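Local coordinates for protein Ika8 (Synthetic construct, PDB 6G6O) that is a computationally designed, symmetrical eight-bladed beta-propeller built from WD40-type repeats, with no natural function established, at residues S104-V109 with W120-G125; A22-I27 with L61-N66. All coordinates share one frame; numbering follows the deposited sequence.

In the fold
Contact 1 lies within one blade and contact 2 between two blades. Contact 1 holds strands 107-112 and 117-121 of a single sheet, its centre about 19 Å from the centre of the chain. Contact 2, its centre about 13 Å from that of the chain, sets strand 18-24 beside strand 58-64 of the next blade. Each is partly buried. Backbone hydrogen bonds dominate the first, with V108, I122 and the W120 indole packed beside them. The second rests on side chains: a phenylalanine ring, then a bridging water and a weak lysine bond where it reaches the surface. K64 of contact 2 probably bonds through NZ to K105 O of contact 1, so the two meet across neighbouring blades.

Contact 1 (S104-V109 with W120-G125); sequences SKNIVV and WDILTG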
# COMPACT_ATOMS: atom_id res chain seq x y z
N SER A 104 -12.02 -1.20 -5.78
CA SER A 104 -13.07 -1.97 -5.13
C SER A 104 -14.25 -2.06 -6.08
O SER A 104 -14.63 -1.06 -6.70
CB SER A 104 -13.49 -1.34 -3.80
OG SER A 104 -14.36 -2.20 -3.08
N LYS A 105 -14.82 -3.26 -6.19
CA LYS A 105 -15.91 -3.54 -7.13
C LYS A 105 -15.51 -3.11 -8.53
O LYS A 105 -14.53 -3.62 -9.08
CB LYS A 105 -17.19 -2.83 -6.68
CG LYS A 105 -18.13 -3.72 -5.87
CD LYS A 105 -17.56 -4.01 -4.49
CE LYS A 105 -18.58 -4.68 -3.58
NZ LYS A 105 -19.79 -3.83 -3.35
N ASN A 106 -16.25 -2.18 -9.12
CA ASN A 106 -15.94 -1.63 -10.44
C ASN A 106 -15.56 -0.16 -10.36
O ASN A 106 -15.70 0.57 -11.34
CB ASN A 106 -17.10 -1.83 -11.40
CG ASN A 106 -17.30 -3.28 -11.79
OD1 ASN A 106 -16.37 -4.09 -11.70
ND2 ASN A 106 -18.50 -3.62 -12.23
N ILE A 107 -15.06 0.28 -9.21
CA ILE A 107 -14.71 1.68 -8.99
C ILE A 107 -13.22 1.77 -8.69
O ILE A 107 -12.68 0.98 -7.92
CB ILE A 107 -15.54 2.30 -7.84
CG1 ILE A 107 -17.03 2.22 -8.14
CG2 ILE A 107 -15.12 3.73 -7.59
CD1 ILE A 107 -17.44 3.01 -9.37
N VAL A 108 -12.56 2.75 -9.31
CA VAL A 108 -11.16 3.06 -9.05
C VAL A 108 -11.09 4.48 -8.51
O VAL A 108 -11.62 5.41 -9.12
CB VAL A 108 -10.30 2.91 -10.31
CG1 VAL A 108 -9.01 3.71 -10.17
CG2 VAL A 108 -9.99 1.45 -10.56
N VAL A 109 -10.43 4.64 -7.37
CA VAL A 109 -10.18 5.95 -6.77
C VAL A 109 -8.68 6.20 -6.83
O VAL A 109 -7.89 5.42 -6.27
CB VAL A 109 -10.70 6.02 -5.33
CG1 VAL A 109 -10.49 7.41 -4.76
CG2 VAL A 109 -12.17 5.65 -5.28
N TRP A 120 -13.32 6.73 -10.81
CA TRP A 120 -13.57 6.24 -12.16
C TRP A 120 -14.48 5.01 -12.11
O TRP A 120 -14.55 4.29 -11.11
CB TRP A 120 -12.27 5.88 -12.88
CG TRP A 120 -11.18 6.91 -12.74
CD1 TRP A 120 -10.24 6.98 -11.75
CD2 TRP A 120 -10.92 8.00 -13.62
NE1 TRP A 120 -9.41 8.05 -11.96
CE2 TRP A 120 -9.80 8.69 -13.10
CE3 TRP A 120 -11.51 8.46 -14.80
CZ2 TRP A 120 -9.27 9.83 -13.72
CZ3 TRP A 120 -10.98 9.59 -15.41
CH2 TRP A 120 -9.88 10.26 -14.87
N ASP A 121 -15.18 4.79 -13.22
CA ASP A 121 -15.97 3.59 -13.45
C ASP A 121 -15.22 2.75 -14.48
O ASP A 121 -15.13 3.14 -15.65
CB ASP A 121 -17.38 3.95 -13.94
CG ASP A 121 -18.26 2.73 -14.13
OD1 ASP A 121 -17.83 1.60 -13.82
OD2 ASP A 121 -19.41 2.90 -14.60
N ILE A 122 -14.68 1.61 -14.05
CA ILE A 122 -13.89 0.77 -14.94
C ILE A 122 -14.72 0.14 -16.04
O ILE A 122 -14.16 -0.49 -16.95
CB ILE A 122 -13.14 -0.32 -14.16
CG1 ILE A 122 -14.08 -1.46 -13.78
CG2 ILE A 122 -12.47 0.26 -12.93
CD1 ILE A 122 -13.38 -2.68 -13.24
N LEU A 123 -16.05 0.27 -15.98
CA LEU A 123 -16.90 -0.24 -17.04
C LEU A 123 -16.95 0.72 -18.23
O LEU A 123 -16.95 0.28 -19.38
CB LEU A 123 -18.31 -0.50 -16.51
CG LEU A 123 -18.69 -1.96 -16.25
CD1 LEU A 123 -17.69 -2.61 -15.31
CD2 LEU A 123 -20.10 -2.04 -15.68
N THR A 124 -17.00 2.02 -17.96
CA THR A 124 -17.07 3.03 -19.01
C THR A 124 -15.88 3.97 -19.04
O THR A 124 -15.73 4.72 -20.01
CB THR A 124 -18.35 3.87 -18.86
OG1 THR A 124 -18.25 4.69 -17.68
CG2 THR A 124 -19.57 2.97 -18.73
N GLY A 125 -15.03 3.96 -18.02
CA GLY A 125 -13.95 4.93 -17.94
C GLY A 125 -14.38 6.34 -17.63
O GLY A 125 -13.52 7.22 -17.50
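I122 overlaps N106 and V108 with its two branches. CG1 stands between the backbone N and the carbonyl carbon (chi1 77°), and I122 CG1 lies 3.8 Å from N106 CA. I122 CG2 packs on V108 CG2 at 3.6 Å, the two side chains crossing at about a right angle. F103, from strand 98-104, touches both V108 and I122. An alanine in place of I122 would probably open a gap beside V108 CG2 and leave the N106 backbone without its aliphatic cover.

Beside this patch the backbones join. I122 N bonds to N106 O at 3.1 Å. V108 and W120 form an antiparallel hydrogen-bonded pair. W120 N reaches V108 O at 2.7 Å. The return bond, V108 N to W120 O, is 3.1 Å long. These are the second and third strands of a WD40 blade, and W120-D121 is the WD dipeptide that closes the third. W120 turns its indole to the V108 side of the sheet. W120 CD1 lies 3.8 Å from V108 CG1, and NE1 bonds to S110 OG, as in the Trp-Ser pair of natural WD40 repeats.

I107 and D121 are a non-hydrogen-bonded pair on the other face. There I107 meets F143 and I162 of the next blade. D121 OD1 accepts from L123 N at 3.1 Å, 64° out of the carboxylate plane. This Asx turn bends the chain away after the strand.

Contact 2 (A22-I27 with L61-N66); sequences AFSKNI and LQFKDN
F63 reaches across to A22, S24 and I27. F63 CB meets A22 CB at 3.5 Å. CG is anti to the backbone N (chi1 -175°), which carries the ring along the 22-27 segment toward S24. F63 CD2 lies 3.5 Å from S24 CB. The next atom, F63 CE2, meets both S24 CB and I27 CG2, the second at 3.6 Å. F63 CZ, at the tip, is 3.9 Å from I27 CG2. S24 CB sits over one face of the F63 ring as a CH-pi contact, offset toward the rim. I27 O lies at the ring edge, in plane. V29, V68 and I82 also touch F63.

A22 CB also packs on L61 CB, so the small alanine meets two side chains of the other strand. S24 OG, anti to its own backbone N, meets a water at 2.7 Å. The same water accepts from D65 N at 2.8 Å and so joins S24 OG to D65 N across the blades. Farther out, K25 lies within the type II' turn from S24 to I27. Its chain bends at chi3 and brings K25 NZ to N66 OD1, a weak hydrogen bond of 3.5 Å.

No backbone hydrogen bond crosses between the segments. Strands 22-24 and 61-64 run nearly parallel, 5° apart, and each is bonded within its own sheet. Such parallel first strands of successive blades, joined through side chains, are the inter-blade packing of a WD40 beta-propeller.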
# COMPACT_ATOMS: atom_id res chain seq x y z
N ALA A 22 2.03 -5.93 -6.89
CA ALA A 22 0.71 -6.48 -6.65
C ALA A 22 0.77 -7.99 -6.84
O ALA A 22 1.52 -8.49 -7.67
CB ALA A 22 -0.34 -5.86 -7.58
N PHE A 23 -0.04 -8.71 -6.06
CA PHE A 23 0.02 -10.16 -6.02
C PHE A 23 -1.39 -10.72 -5.83
O PHE A 23 -2.03 -10.45 -4.82
CB PHE A 23 0.94 -10.64 -4.90
CG PHE A 23 1.04 -12.13 -4.77
CD1 PHE A 23 1.00 -12.94 -5.90
CD2 PHE A 23 1.19 -12.72 -3.53
CE1 PHE A 23 1.09 -14.31 -5.79
CE2 PHE A 23 1.28 -14.10 -3.41
CZ PHE A 23 1.24 -14.89 -4.54
N SER A 24 -1.85 -11.50 -6.81
CA SER A 24 -3.16 -12.13 -6.75
C SER A 24 -3.09 -13.51 -7.39
O SER A 24 -2.51 -13.66 -8.46
CB SER A 24 -4.22 -11.27 -7.46
OG SER A 24 -5.50 -11.88 -7.42
N LYS A 25 -3.68 -14.50 -6.72
CA LYS A 25 -3.70 -15.90 -7.16
C LYS A 25 -2.25 -16.37 -7.26
O LYS A 25 -1.57 -16.43 -6.23
CB LYS A 25 -4.52 -16.02 -8.44
CG LYS A 25 -5.81 -15.21 -8.46
CD LYS A 25 -6.41 -15.18 -9.85
CE LYS A 25 -5.36 -14.81 -10.89
NZ LYS A 25 -5.76 -15.21 -12.27
N ASN A 26 -1.76 -16.74 -8.44
CA ASN A 26 -0.36 -17.12 -8.64
C ASN A 26 0.31 -16.20 -9.65
O ASN A 26 1.23 -16.61 -10.36
CB ASN A 26 -0.25 -18.58 -9.07
CG ASN A 26 -0.43 -19.54 -7.91
OD1 ASN A 26 -1.35 -20.35 -7.90
ND2 ASN A 26 0.47 -19.46 -6.93
N ILE A 27 -0.16 -14.96 -9.74
CA ILE A 27 0.35 -13.98 -10.68
C ILE A 27 0.90 -12.79 -9.90
O ILE A 27 0.27 -12.33 -8.94
CB ILE A 27 -0.74 -13.53 -11.68
CG1 ILE A 27 -1.12 -14.68 -12.61
CG2 ILE A 27 -0.28 -12.31 -12.47
CD1 ILE A 27 -2.02 -14.27 -13.75
N LEU A 61 0.02 0.08 -7.99
CA LEU A 61 -0.56 -1.05 -8.70
C LEU A 61 -1.73 -1.59 -7.90
O LEU A 61 -1.65 -1.73 -6.68
CB LEU A 61 0.47 -2.16 -8.92
CG LEU A 61 1.45 -2.02 -10.10
CD1 LEU A 61 2.51 -3.11 -10.03
CD2 LEU A 61 0.71 -2.07 -11.42
N GLN A 62 -2.82 -1.90 -8.60
CA GLN A 62 -3.99 -2.54 -8.01
C GLN A 62 -4.36 -3.73 -8.89
O GLN A 62 -4.61 -3.56 -10.08
CB GLN A 62 -5.17 -1.57 -7.90
CG GLN A 62 -5.00 -0.54 -6.80
CD GLN A 62 -4.95 -1.17 -5.42
OE1 GLN A 62 -5.71 -2.09 -5.12
NE2 GLN A 62 -4.06 -0.67 -4.57
N PHE A 63 -4.39 -4.92 -8.30
CA PHE A 63 -4.61 -6.16 -9.03
C PHE A 63 -5.75 -6.92 -8.35
O PHE A 63 -5.58 -7.45 -7.26
CB PHE A 63 -3.33 -7.00 -9.07
CG PHE A 63 -3.43 -8.24 -9.92
CD1 PHE A 63 -4.41 -8.37 -10.89
CD2 PHE A 63 -2.53 -9.28 -9.75
CE1 PHE A 63 -4.49 -9.51 -11.66
CE2 PHE A 63 -2.61 -10.42 -10.52
CZ PHE A 63 -3.59 -10.54 -11.47
N LYS A 64 -6.91 -6.95 -9.01
CA LYS A 64 -8.10 -7.58 -8.46
C LYS A 64 -8.77 -8.41 -9.55
O LYS A 64 -8.95 -7.92 -10.67
CB LYS A 64 -9.07 -6.54 -7.90
CG LYS A 64 -10.35 -7.11 -7.32
CD LYS A 64 -11.08 -6.05 -6.51
CE LYS A 64 -11.46 -4.86 -7.37
NZ LYS A 64 -12.56 -5.18 -8.32
N ASP A 65 -9.13 -9.65 -9.21
CA ASP A 65 -9.71 -10.58 -10.16
C ASP A 65 -8.80 -10.76 -11.37
O ASP A 65 -7.74 -11.39 -11.26
CB ASP A 65 -11.11 -10.12 -10.59
CG ASP A 65 -12.11 -10.14 -9.45
OD1 ASP A 65 -11.94 -10.97 -8.53
OD2 ASP A 65 -13.06 -9.33 -9.47
N ASN A 66 -9.19 -10.21 -12.52
CA ASN A 66 -8.37 -10.27 -13.73
C ASN A 66 -8.09 -8.88 -14.29
O ASN A 66 -7.74 -8.76 -15.47
CB ASN A 66 -9.03 -11.15 -14.78
CG ASN A 66 -8.96 -12.62 -14.44
OD1 ASN A 66 -7.90 -13.13 -14.07
ND2 ASN A 66 -10.09 -13.31 -14.56
O HOH W 1 -8.21 -11.48 -7.33